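Local structure of 3-deoxy-D-manno-octulosonate 8-phosphate phosphatase KdsC (Xanthomonas campestris pv. campestris, 4NAV) at residues L22-V27 with A67-R72; D28-D33 with L114-D119; D52-K57 with A158-C163; D15-V20 with V129-A134; P135-P140 with R151-E156. The protein probably catalyses the magnesium-dependent hydrolysis of 3-deoxy-D-manno-octulosonate 8-phosphate to KDO and phosphate, a step of lipopolysaccharide biosynthesis. One frame throughout, in Å; residues are numbered along the deposited sequence.

Overall arrangement
The five contacts build a HAD-type fold around one parallel sheet. Interaction 1 pairs two of its inner strands, 22-25 and 65-70. Interaction 2 brings the loop after strand 22-25 against the end of neighbouring strand 113-116. Their centres lie about 8 Å apart, and together they hold the three aspartates of the predicted magnesium and substrate site. Interaction 3 packs two helices over the sheet, through Phe25 and Met116. Interaction 4 fixes the N-terminal helix to edge strand 131-133, its centre about 15 Å from those of interactions 1, 2 and 3. Interaction 5, nested inside interaction 3 along the chain, closes loops beside interaction 2, centres about 8 Å apart. The active-site loops thus share one core.

Interaction 1 of 5, residues L22-V27 with A67-R72; sequences LACFDV and ALITAR
Cys24 and Phe25 pair with Ala67 and Leu68 as neighbours in the parallel sheet of this HAD-type, Rossmann-like fold. Strand 22-25 has strand 113-116 along its other edge, so the pair lies inside the sheet and is buried. The two strand segments run the same way, with 33° between their directions. Three backbone hydrogen bonds join them. Ala67 N gives to Ala23 O at 3.0 Å. Ala67 O takes Phe25 N at 2.9 Å. Ile69 N gives to Phe25 O at 3.0 Å.

On the face of Cys24 and Ala67, the tip of Ile69 reaches in. Its CD1 is 4.1 Å from Cys24 CB. Leu102 and Val99 of helix 95-105 cover this side. On the other face, Leu68 CD2 lies 4.2 Å from Phe25 CB. Phe25 CG is anti to its carbonyl carbon (chi1 -66°), and the ring turns its edge, not its face, to Ala67 O. Leu56 and Leu31 pack on the same ring.

Asp26, a predicted magnesium ligand, begins what is probably the DxD motif of the HAD family. Its OD1 forms a salt bridge with Lys95, which also donates to Ile69 O, so one lysine ties Asp26 to the backbone of the 67-72 segment. One step further on, the side chains of Val27 and Thr70 cross at a slant, with Val27 CG2 3.8 Å from Thr70 CB.

Interaction 2 of 5, residues D28-D33 with L114-D119; sequences DGTLTD and LFMGDD
Asp28 meets Asp118 through its backbone. Asp28 O lies 2.7 Å from Asp118 OD1, and both are acceptors. In HAD phosphatases the carbonyl of the second DxD aspartate and a later aspartate typically bind the same magnesium ion; the pair is consistent with that. Asp118 is a predicted magnesium ligand. Its CG sits between the backbone N and the carbonyl carbon (chi1 68°), which swings the carboxylate toward the 28-29 backbone. The carboxylate of Asp28, predicted to bind substrate, forms a salt bridge with Lys46.

Gly29 follows with a positive phi. Having no side chain, it lets Asp118 OD2 approach its CA to 3.4 Å.

Thr30 makes the apolar part of the contact. Its CG2 is anti to the backbone N and lies 3.7 Å from Met116 CG. The extended methionine chain slides past it in the opposite direction, and Met116 SD also lies 3.7 Å from Thr30 CG2. The hydroxyl branch turns to the glycine instead, with Thr30 OG1 3.4 Å from Gly117 CA.

Leu31 turns to the core and packs on Ala159 of helix 158-169. Met116 is wedged between Phe25 of strand 22-25, Val133 of strand 131-133, and Ala158 and Val162 of helix 158-169.

Interaction 3 of 5, residues D52-K57 with A158-C163; sequences DGQGLK and AAREVC
Asp52 and Arg160 carry the polar part of this helix-helix contact. Arg160 N donates to Asp52 OD1 at 2.8 Å, with an N-H...O angle of 154°. The donor reaches the oxygen on the anti side and somewhat out of the carboxylate plane. The carboxylate thus takes a backbone N-H from the first turn of helix 158-169. Its negative charge probably interacts favourably with the dipole at the helix N-terminus. Asp52 CG also rests on Ala159 CB, at 3.6 Å.

Further along, Gly55 lets the partner helix come close. Arg160 CD lies 3.6 Å from Gly55 CA, and Cys163 SG lies 3.4 Å from Gly55 O. The sulfur also touches the tip of Leu56, with Cys163 SG 3.9 Å from Leu56 CD2.

The arginine bends at its second torsion (chi2 53°) and runs alongside Gln54, both pointing the same way. Arg160 NH1 lies 3.6 Å from Gln54 CB, and the guanidinium and amide planes are steeply turned against each other. The guanidinium is held by further partners: NE by Asp164, and NH1 by Leu51 O and by Asp119 of a neighbouring subunit. The contact therefore reaches into the tetramer. Asn49 OD1 accepts from Asp52 N.

The helix segments run in the same sense, 29° apart, with axes approaching to 7.7 Å. Both lie over the parallel sheet: Ala159 packs on Phe25 of strand 22-25, and Val162 on Leu114 of strand 113-116. Leu56 also meets Leu84 of helix 75-84.

Interaction 4 of 5, residues D15-V20 with V129-A134; sequences DRAARV and VGLPVA
Leu131 points one methyl at the C-terminal part of helix 11-17, between Ala17 and Val20. Its CG is anti to the backbone N (chi1 -172°), which extends the side chain from the strand toward the helix. Leu131 CD2 lies 3.6 Å from Ala17 CA and 3.9 Å from Ala17 CB, so it rests on the backbone as much as on the methyl. Val20 comes in across it. The two side chains meet at about a right angle, with Val20 CG2 4.0 Å from Leu131 CD2. One methyl thus touches both Ala17 and Val20, the first and last residues of a type I turn.

Arg16 lies at the margin. Its CD, rather than a nitrogen, approaches the strand side, 3.2 Å from Gly130 O. Leu131 CD1 is at the edge of the guanidinium, near its plane. Arg19 folds back within its own segment, and Arg16 CA sits over the centre of its guanidinium face.

Strand 131-133 is the outermost on its side of the parallel sheet within this chain. The contact joins the N-terminal helix to that edge, away from the predicted metal site. Val165 and Ala169 of helix 158-169 also pack on Ala17, and Trp148 on Leu131. Gln170 NE2 donates to the carbonyls of both Ala17 and Val20. The joint itself is mainly apolar packing on Leu131 CD2; Gln170 binds the 17-20 turn separately.

Interaction 5 of 5, residues P135-P140 with R151-E156; sequences PANAHP and RARGGE
Asn137 and Gly154 join two beta turns in the loops beside the predicted active site of the HAD fold. A type I turn runs from Pro135 to Ala138, after the last strand of the sheet. A type II turn runs from Arg153 to Glu156, with Gly155 at positive phi, just before helix 158-169.

The close part of the contact is polar. Asn137 CG stands between its backbone N and carbonyl carbon (chi1 55°), which turns the amide to the second loop. Asn137 OD1 accepts from Gly154 N, from above the carbonyl plane. The modelled length of 2.5 Å is doubtful at this resolution. The other end of the amide is used too: Asn137 ND2 donates to Gly29 O, next to Asp28. One side chain therefore links both turns to the DxD loop. Ala136 N donates to Ala152 O at 3.2 Å, in a nearly straight bond of 168°. Glu161 holds the N-H groups of Arg151 and Ala152. Pro135 is buried, with its CB 3.8 Å from Gly154 N. It also touches Asp118, a predicted magnesium ligand.

The looser part is exposed: Ala136, Arg151 and Arg153 are all solvent-exposed, and the touches are sparse. The Ala136 methyl rests near the backbone of the second loop, with Ala136 CB 3.5 Å from Arg151 O. It meets the Arg153 chain more distantly, with Ala136 CB 4.4 Å from Arg153 CG.

Interaction 1 of 5, residues L22-V27 with A67-R72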
# COMPACT_ATOMS: atom_id res chain seq x y z
N LEU A 22 28.03 2.95 14.76
CA LEU A 22 27.77 2.47 13.40
C LEU A 22 26.40 1.84 13.41
O LEU A 22 26.10 0.97 14.23
CB LEU A 22 28.84 1.49 12.97
CG LEU A 22 28.55 0.70 11.69
CD1 LEU A 22 28.64 1.60 10.48
CD2 LEU A 22 29.52 -0.46 11.54
N ALA A 23 25.55 2.30 12.49
CA ALA A 23 24.17 1.79 12.37
C ALA A 23 24.00 1.17 11.00
O ALA A 23 24.12 1.87 9.99
CB ALA A 23 23.18 2.91 12.57
N CYS A 24 23.72 -0.13 10.95
CA CYS A 24 23.57 -0.83 9.68
C CYS A 24 22.16 -1.28 9.51
O CYS A 24 21.53 -1.70 10.46
CB CYS A 24 24.46 -2.06 9.65
SG CYS A 24 26.20 -1.71 9.93
N PHE A 25 21.66 -1.24 8.28
CA PHE A 25 20.27 -1.55 8.01
C PHE A 25 20.14 -2.47 6.82
O PHE A 25 20.62 -2.16 5.73
CB PHE A 25 19.51 -0.27 7.69
CG PHE A 25 19.40 0.66 8.84
CD1 PHE A 25 18.23 0.73 9.60
CD2 PHE A 25 20.46 1.47 9.17
CE1 PHE A 25 18.13 1.60 10.66
CE2 PHE A 25 20.37 2.34 10.24
CZ PHE A 25 19.21 2.41 10.98
N ASP A 26 19.44 -3.60 7.00
CA ASP A 26 18.94 -4.38 5.88
C ASP A 26 18.08 -3.45 5.02
O ASP A 26 17.60 -2.43 5.48
CB ASP A 26 18.06 -5.53 6.39
CG ASP A 26 17.70 -6.52 5.30
OD1 ASP A 26 18.60 -6.82 4.48
OD2 ASP A 26 16.53 -7.00 5.27
N VAL A 27 17.88 -3.79 3.77
CA VAL A 27 17.02 -2.99 2.91
C VAL A 27 15.59 -3.55 2.96
O VAL A 27 14.68 -2.93 3.53
CB VAL A 27 17.58 -2.93 1.47
CG1 VAL A 27 16.65 -2.16 0.56
CG2 VAL A 27 18.96 -2.28 1.47
N ALA A 67 25.10 2.62 7.31
CA ALA A 67 25.39 1.74 6.20
C ALA A 67 24.17 0.92 5.86
O ALA A 67 23.44 0.49 6.75
CB ALA A 67 26.53 0.82 6.55
N LEU A 68 23.92 0.75 4.57
CA LEU A 68 22.87 -0.16 4.09
C LEU A 68 23.55 -1.42 3.60
O LEU A 68 24.61 -1.34 2.97
CB LEU A 68 22.11 0.47 2.94
CG LEU A 68 21.61 1.89 3.15
CD1 LEU A 68 20.77 2.33 1.96
CD2 LEU A 68 20.82 2.00 4.43
N ILE A 69 22.98 -2.57 3.91
CA ILE A 69 23.61 -3.84 3.58
C ILE A 69 22.58 -4.79 3.02
O ILE A 69 21.64 -5.17 3.71
CB ILE A 69 24.31 -4.45 4.80
CG1 ILE A 69 25.21 -3.39 5.46
CG2 ILE A 69 25.09 -5.69 4.39
CD1 ILE A 69 26.25 -3.91 6.43
N THR A 70 22.76 -5.13 1.76
CA THR A 70 21.83 -5.96 1.03
C THR A 70 22.59 -7.07 0.29
O THR A 70 23.72 -6.87 -0.20
CB THR A 70 21.00 -5.13 0.02
OG1 THR A 70 20.43 -6.00 -0.97
CG2 THR A 70 21.86 -4.09 -0.70
N ALA A 71 21.97 -8.24 0.22
CA ALA A 71 22.48 -9.35 -0.58
C ALA A 71 22.18 -9.14 -2.07
O ALA A 71 22.93 -9.61 -2.93
CB ALA A 71 21.88 -10.66 -0.10
N ARG A 72 21.08 -8.44 -2.37
CA ARG A 72 20.66 -8.17 -3.76
C ARG A 72 21.65 -7.22 -4.38
O ARG A 72 22.28 -6.44 -3.70
CB ARG A 72 19.25 -7.56 -3.80

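Interaction 2 of 5, residues D28-D33 with L114-D119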
# COMPACT_ATOMS: atom_id res chain seq x y z
N ASP A 28 15.40 -4.69 2.32
CA ASP A 28 14.07 -5.24 2.15
C ASP A 28 13.53 -5.81 3.40
O ASP A 28 14.16 -6.66 4.06
CB ASP A 28 14.08 -6.27 1.05
CG ASP A 28 14.12 -5.63 -0.31
OD1 ASP A 28 13.08 -5.00 -0.71
OD2 ASP A 28 15.16 -5.78 -0.97
N GLY A 29 12.34 -5.32 3.73
CA GLY A 29 11.63 -5.70 4.93
C GLY A 29 11.97 -4.84 6.14
O GLY A 29 11.35 -5.00 7.20
N THR A 30 12.94 -3.95 5.99
CA THR A 30 13.47 -3.17 7.09
C THR A 30 13.31 -1.68 6.81
O THR A 30 12.65 -0.97 7.58
CB THR A 30 14.94 -3.53 7.27
OG1 THR A 30 15.02 -4.84 7.84
CG2 THR A 30 15.63 -2.57 8.18
N LEU A 31 13.85 -1.22 5.67
CA LEU A 31 13.50 0.10 5.10
C LEU A 31 12.35 0.04 4.10
O LEU A 31 11.99 1.04 3.48
CB LEU A 31 14.71 0.68 4.39
CG LEU A 31 15.98 0.73 5.22
CD1 LEU A 31 17.15 1.13 4.35
CD2 LEU A 31 15.81 1.69 6.37
N THR A 32 11.79 -1.15 3.93
CA THR A 32 10.82 -1.46 2.88
C THR A 32 9.83 -2.35 3.57
O THR A 32 10.15 -2.97 4.57
CB THR A 32 11.57 -2.17 1.73
OG1 THR A 32 12.19 -1.17 0.90
CG2 THR A 32 10.72 -3.04 0.89
N ASP A 33 8.61 -2.41 3.05
CA ASP A 33 7.57 -3.32 3.59
C ASP A 33 7.68 -4.75 3.06
O ASP A 33 6.72 -5.54 3.15
CB ASP A 33 6.17 -2.76 3.29
CG ASP A 33 5.94 -2.51 1.81
OD1 ASP A 33 6.80 -2.85 0.98
OD2 ASP A 33 4.88 -1.93 1.48
N LEU A 114 24.98 -1.22 15.68
CA LEU A 114 23.58 -1.53 15.67
C LEU A 114 23.26 -2.14 14.34
O LEU A 114 23.75 -1.66 13.30
CB LEU A 114 22.77 -0.26 15.77
CG LEU A 114 21.25 -0.42 15.62
CD1 LEU A 114 20.57 0.62 16.48
CD2 LEU A 114 20.75 -0.33 14.18
N PHE A 115 22.43 -3.18 14.33
CA PHE A 115 22.01 -3.79 13.07
C PHE A 115 20.54 -4.03 13.07
O PHE A 115 20.00 -4.60 14.03
CB PHE A 115 22.73 -5.12 12.83
CG PHE A 115 22.62 -5.61 11.41
CD1 PHE A 115 23.69 -5.46 10.52
CD2 PHE A 115 21.47 -6.18 10.96
CE1 PHE A 115 23.61 -5.89 9.22
CE2 PHE A 115 21.37 -6.60 9.65
CZ PHE A 115 22.44 -6.46 8.78
N MET A 116 19.87 -3.62 12.01
CA MET A 116 18.45 -3.83 11.90
C MET A 116 18.14 -4.69 10.69
O MET A 116 18.52 -4.33 9.57
CB MET A 116 17.75 -2.51 11.75
CG MET A 116 16.25 -2.61 11.79
SD MET A 116 15.59 -0.98 11.56
CE MET A 116 13.92 -1.22 12.15
N GLY A 117 17.46 -5.81 10.91
CA GLY A 117 17.11 -6.73 9.82
C GLY A 117 15.80 -7.43 10.10
O GLY A 117 15.28 -7.34 11.20
N ASP A 118 15.29 -8.16 9.11
CA ASP A 118 13.96 -8.77 9.23
C ASP A 118 13.89 -10.28 8.95
O ASP A 118 12.88 -10.89 9.27
CB ASP A 118 12.99 -8.07 8.29
CG ASP A 118 13.31 -8.32 6.83
OD1 ASP A 118 14.46 -8.07 6.39
OD2 ASP A 118 12.38 -8.77 6.11
N ASP A 119 14.94 -10.86 8.36
CA ASP A 119 14.90 -12.27 7.90
C ASP A 119 16.26 -12.98 7.98
O ASP A 119 17.27 -12.37 8.31
CB ASP A 119 14.33 -12.34 6.46
CG ASP A 119 13.63 -13.66 6.14
OD1 ASP A 119 13.52 -14.54 7.03
OD2 ASP A 119 13.17 -13.82 4.97

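Interaction 3 of 5, residues D52-K57 with A158-C163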
# COMPACT_ATOMS: atom_id res chain seq x y z
N ASP A 52 11.77 7.48 7.53
CA ASP A 52 13.00 6.72 7.65
C ASP A 52 14.18 7.55 7.12
O ASP A 52 15.22 7.66 7.78
CB ASP A 52 12.87 5.35 6.96
CG ASP A 52 11.90 4.39 7.70
OD1 ASP A 52 11.63 4.57 8.91
OD2 ASP A 52 11.41 3.42 7.07
N GLY A 53 14.02 8.17 5.96
CA GLY A 53 15.08 9.03 5.38
C GLY A 53 15.51 10.17 6.28
O GLY A 53 16.70 10.39 6.49
N GLN A 54 14.53 10.89 6.81
CA GLN A 54 14.82 11.93 7.75
C GLN A 54 15.60 11.35 8.95
O GLN A 54 16.59 11.92 9.38
CB GLN A 54 13.55 12.63 8.21
CG GLN A 54 13.77 13.89 9.04
CD GLN A 54 14.65 14.90 8.30
OE1 GLN A 54 14.30 15.38 7.23
NE2 GLN A 54 15.78 15.25 8.89
N GLY A 55 15.18 10.19 9.47
CA GLY A 55 15.91 9.58 10.59
C GLY A 55 17.37 9.24 10.27
O GLY A 55 18.26 9.46 11.08
N LEU A 56 17.62 8.74 9.07
CA LEU A 56 18.94 8.30 8.73
C LEU A 56 19.94 9.44 8.58
O LEU A 56 21.07 9.35 9.04
CB LEU A 56 18.88 7.44 7.46
CG LEU A 56 18.11 6.13 7.69
CD1 LEU A 56 17.86 5.46 6.36
CD2 LEU A 56 18.85 5.18 8.60
N LYS A 57 19.51 10.52 7.93
CA LYS A 57 20.28 11.74 7.84
C LYS A 57 20.67 12.25 9.23
O LYS A 57 21.78 12.72 9.45
CB LYS A 57 19.48 12.81 7.11
CG LYS A 57 19.51 12.66 5.61
CD LYS A 57 18.63 13.71 4.95
CE LYS A 57 18.70 13.58 3.43
NZ LYS A 57 17.73 14.43 2.69
N ALA A 158 9.67 2.14 10.83
CA ALA A 158 10.40 1.32 11.78
C ALA A 158 11.85 1.82 11.95
O ALA A 158 12.39 1.87 13.07
CB ALA A 158 10.41 -0.12 11.34
N ALA A 159 12.49 2.17 10.85
CA ALA A 159 13.85 2.67 10.94
C ALA A 159 13.93 4.06 11.62
O ALA A 159 14.85 4.32 12.39
CB ALA A 159 14.49 2.71 9.55
N ARG A 160 12.97 4.93 11.36
CA ARG A 160 12.91 6.18 12.06
C ARG A 160 12.77 5.90 13.54
O ARG A 160 13.44 6.54 14.37
CB ARG A 160 11.72 7.02 11.59
CG ARG A 160 11.52 8.33 12.37
CD ARG A 160 12.81 9.15 12.38
NE ARG A 160 12.56 10.52 12.86
CZ ARG A 160 11.99 11.49 12.15
NH1 ARG A 160 11.56 11.28 10.91
NH2 ARG A 160 11.85 12.69 12.70
N GLU A 161 11.93 4.94 13.89
CA GLU A 161 11.74 4.62 15.30
C GLU A 161 13.06 4.26 15.97
O GLU A 161 13.30 4.62 17.12
CB GLU A 161 10.70 3.50 15.46
CG GLU A 161 10.23 3.32 16.89
CD GLU A 161 9.28 2.14 17.03
OE1 GLU A 161 8.41 1.91 16.11
OE2 GLU A 161 9.39 1.43 18.05
N VAL A 162 13.91 3.55 15.24
CA VAL A 162 15.21 3.19 15.74
C VAL A 162 16.07 4.44 15.85
O VAL A 162 16.65 4.71 16.90
CB VAL A 162 15.88 2.17 14.81
CG1 VAL A 162 17.39 2.06 15.05
CG2 VAL A 162 15.24 0.82 15.00
N CYS A 163 16.17 5.19 14.76
CA CYS A 163 16.93 6.42 14.77
C CYS A 163 16.56 7.30 15.98
O CYS A 163 17.43 7.75 16.72
CB CYS A 163 16.73 7.16 13.48
SG CYS A 163 17.39 6.28 12.01

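Interaction 4 of 5, residues D15-V20 with V129-A134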
# COMPACT_ATOMS: atom_id res chain seq x y z
N ASP A 15 21.43 2.05 27.21
CA ASP A 15 22.87 2.13 27.37
C ASP A 15 23.63 1.66 26.12
O ASP A 15 24.67 2.20 25.82
CB ASP A 15 23.36 1.32 28.58
CG ASP A 15 22.81 1.85 29.88
OD1 ASP A 15 22.54 3.07 29.99
OD2 ASP A 15 22.57 1.03 30.78
N ARG A 16 23.10 0.65 25.42
CA ARG A 16 23.77 0.18 24.22
C ARG A 16 23.56 1.16 23.12
O ARG A 16 24.48 1.45 22.36
CB ARG A 16 23.25 -1.17 23.80
CG ARG A 16 23.63 -2.26 24.77
CD ARG A 16 23.24 -3.63 24.24
NE ARG A 16 22.79 -4.39 25.38
CZ ARG A 16 21.59 -4.94 25.52
NH1 ARG A 16 20.69 -4.92 24.53
NH2 ARG A 16 21.29 -5.55 26.66
N ALA A 17 22.35 1.73 23.06
CA ALA A 17 22.02 2.69 22.03
C ALA A 17 22.88 3.95 22.16
O ALA A 17 23.23 4.57 21.15
CB ALA A 17 20.55 3.06 22.10
N ALA A 18 23.21 4.31 23.39
CA ALA A 18 24.09 5.46 23.68
C ALA A 18 25.50 5.31 23.13
O ALA A 18 26.18 6.31 22.95
CB ALA A 18 24.16 5.72 25.18
N ARG A 19 25.97 4.09 22.92
CA ARG A 19 27.34 3.91 22.45
C ARG A 19 27.43 3.48 20.99
O ARG A 19 28.48 3.10 20.52
CB ARG A 19 28.12 2.99 23.40
CG ARG A 19 27.67 1.56 23.52
CD ARG A 19 28.57 0.87 24.56
NE ARG A 19 28.02 -0.27 25.29
CZ ARG A 19 27.62 -1.45 24.78
NH1 ARG A 19 27.60 -1.69 23.47
NH2 ARG A 19 27.19 -2.38 25.63
N VAL A 20 26.30 3.53 20.30
CA VAL A 20 26.25 3.18 18.91
C VAL A 20 26.97 4.20 18.05
O VAL A 20 26.61 5.36 18.03
CB VAL A 20 24.78 3.08 18.43
CG1 VAL A 20 24.70 3.07 16.90
CG2 VAL A 20 24.12 1.86 19.03
N VAL A 129 26.21 -8.36 16.69
CA VAL A 129 26.34 -6.94 17.06
C VAL A 129 25.92 -6.60 18.50
O VAL A 129 25.21 -7.34 19.15
CB VAL A 129 25.60 -6.02 16.08
CG1 VAL A 129 26.16 -6.17 14.68
CG2 VAL A 129 24.10 -6.30 16.10
N GLY A 130 26.40 -5.46 18.97
CA GLY A 130 26.03 -4.98 20.26
C GLY A 130 24.53 -4.70 20.37
O GLY A 130 23.92 -4.95 21.42
N LEU A 131 23.92 -4.17 19.31
CA LEU A 131 22.51 -3.79 19.38
C LEU A 131 21.71 -4.23 18.13
O LEU A 131 21.55 -3.47 17.18
CB LEU A 131 22.38 -2.29 19.58
CG LEU A 131 20.95 -1.79 19.85
CD1 LEU A 131 20.24 -2.64 20.91
CD2 LEU A 131 20.97 -0.34 20.29
N PRO A 132 21.23 -5.47 18.13
CA PRO A 132 20.36 -5.89 17.06
C PRO A 132 18.97 -5.33 17.27
O PRO A 132 18.54 -5.14 18.40
CB PRO A 132 20.35 -7.41 17.22
CG PRO A 132 20.57 -7.65 18.64
CD PRO A 132 21.41 -6.51 19.16
N VAL A 133 18.24 -5.09 16.19
CA VAL A 133 16.85 -4.64 16.30
C VAL A 133 16.07 -5.17 15.07
O VAL A 133 16.62 -5.35 13.98
CB VAL A 133 16.76 -3.10 16.49
CG1 VAL A 133 17.54 -2.34 15.41
CG2 VAL A 133 15.33 -2.64 16.52
N ALA A 134 14.80 -5.49 15.27
CA ALA A 134 13.95 -6.02 14.19
C ALA A 134 12.62 -5.29 14.14
O ALA A 134 12.06 -4.92 15.19
CB ALA A 134 13.68 -7.47 14.39

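Interaction 5 of 5, residues P135-P140 with R151-E156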
# COMPACT_ATOMS: atom_id res chain seq x y z
N PRO A 135 12.13 -5.03 12.92
CA PRO A 135 10.86 -4.36 12.82
C PRO A 135 9.71 -5.28 13.24
O PRO A 135 9.91 -6.49 13.46
CB PRO A 135 10.80 -4.00 11.36
CG PRO A 135 11.60 -5.05 10.67
CD PRO A 135 12.70 -5.36 11.61
N ALA A 136 8.51 -4.73 13.38
CA ALA A 136 7.36 -5.51 13.85
C ALA A 136 6.97 -6.61 12.86
O ALA A 136 6.56 -7.68 13.26
CB ALA A 136 6.17 -4.61 14.12
N ASN A 137 7.13 -6.35 11.57
CA ASN A 137 6.84 -7.35 10.54
C ASN A 137 7.90 -8.45 10.39
O ASN A 137 7.85 -9.21 9.44
CB ASN A 137 6.68 -6.66 9.16
CG ASN A 137 7.89 -5.82 8.81
OD1 ASN A 137 8.13 -4.81 9.48
ND2 ASN A 137 8.67 -6.23 7.79
N ALA A 138 8.90 -8.49 11.26
CA ALA A 138 10.05 -9.42 11.07
C ALA A 138 9.61 -10.88 11.09
O ALA A 138 8.67 -11.23 11.82
CB ALA A 138 11.06 -9.19 12.16
N HIS A 139 10.27 -11.74 10.31
CA HIS A 139 10.01 -13.18 10.41
C HIS A 139 10.17 -13.67 11.84
O HIS A 139 11.10 -13.28 12.52
CB HIS A 139 10.97 -13.97 9.52
CG HIS A 139 10.58 -15.41 9.36
ND1 HIS A 139 9.69 -15.83 8.40
CD2 HIS A 139 10.89 -16.50 10.09
CE1 HIS A 139 9.48 -17.13 8.53
NE2 HIS A 139 10.18 -17.56 9.56
N PRO A 140 9.26 -14.53 12.32
CA PRO A 140 9.35 -15.03 13.71
C PRO A 140 10.70 -15.65 14.09
O PRO A 140 11.13 -15.51 15.24
CB PRO A 140 8.26 -16.10 13.79
CG PRO A 140 7.32 -15.77 12.70
CD PRO A 140 8.10 -15.09 11.61
N ARG A 151 7.75 -0.88 17.38
CA ARG A 151 6.30 -0.91 17.24
C ARG A 151 5.93 -0.88 15.75
O ARG A 151 5.04 -1.57 15.34
CB ARG A 151 5.65 0.26 18.00
CG ARG A 151 5.54 0.03 19.50
CD ARG A 151 5.39 1.33 20.28
NE ARG A 151 6.67 1.81 20.84
CZ ARG A 151 7.38 2.86 20.41
NH1 ARG A 151 6.97 3.63 19.40
NH2 ARG A 151 8.53 3.15 21.01
N ALA A 152 6.60 -0.05 14.96
CA ALA A 152 6.23 0.13 13.55
C ALA A 152 6.80 -0.95 12.65
O ALA A 152 7.78 -1.61 12.98
CB ALA A 152 6.64 1.51 13.04
N ARG A 153 6.20 -1.04 11.48
CA ARG A 153 6.57 -2.00 10.45
C ARG A 153 7.61 -1.44 9.50
O ARG A 153 7.74 -0.23 9.32
CB ARG A 153 5.32 -2.40 9.63
CG ARG A 153 4.24 -3.07 10.50
CD ARG A 153 2.98 -3.61 9.85
NE ARG A 153 2.68 -4.93 10.42
CZ ARG A 153 1.98 -5.88 9.82
NH1 ARG A 153 1.51 -5.71 8.59
NH2 ARG A 153 1.76 -7.02 10.46
N GLY A 154 8.36 -2.35 8.89
CA GLY A 154 9.35 -1.99 7.90
C GLY A 154 8.68 -1.22 6.81
O GLY A 154 7.58 -1.56 6.39
N GLY A 155 9.29 -0.12 6.42
CA GLY A 155 8.76 0.71 5.35
C GLY A 155 7.60 1.59 5.79
O GLY A 155 6.98 2.28 4.96
N GLU A 156 7.32 1.58 7.10
CA GLU A 156 6.28 2.43 7.71
C GLU A 156 6.82 3.13 8.98
O GLU A 156 6.12 3.29 9.96
CB GLU A 156 5.05 1.57 8.02
CG GLU A 156 4.37 1.02 6.75
CD GLU A 156 3.27 -0.01 7.02
OE1 GLU A 156 2.83 -0.18 8.20
OE2 GLU A 156 2.84 -0.66 6.02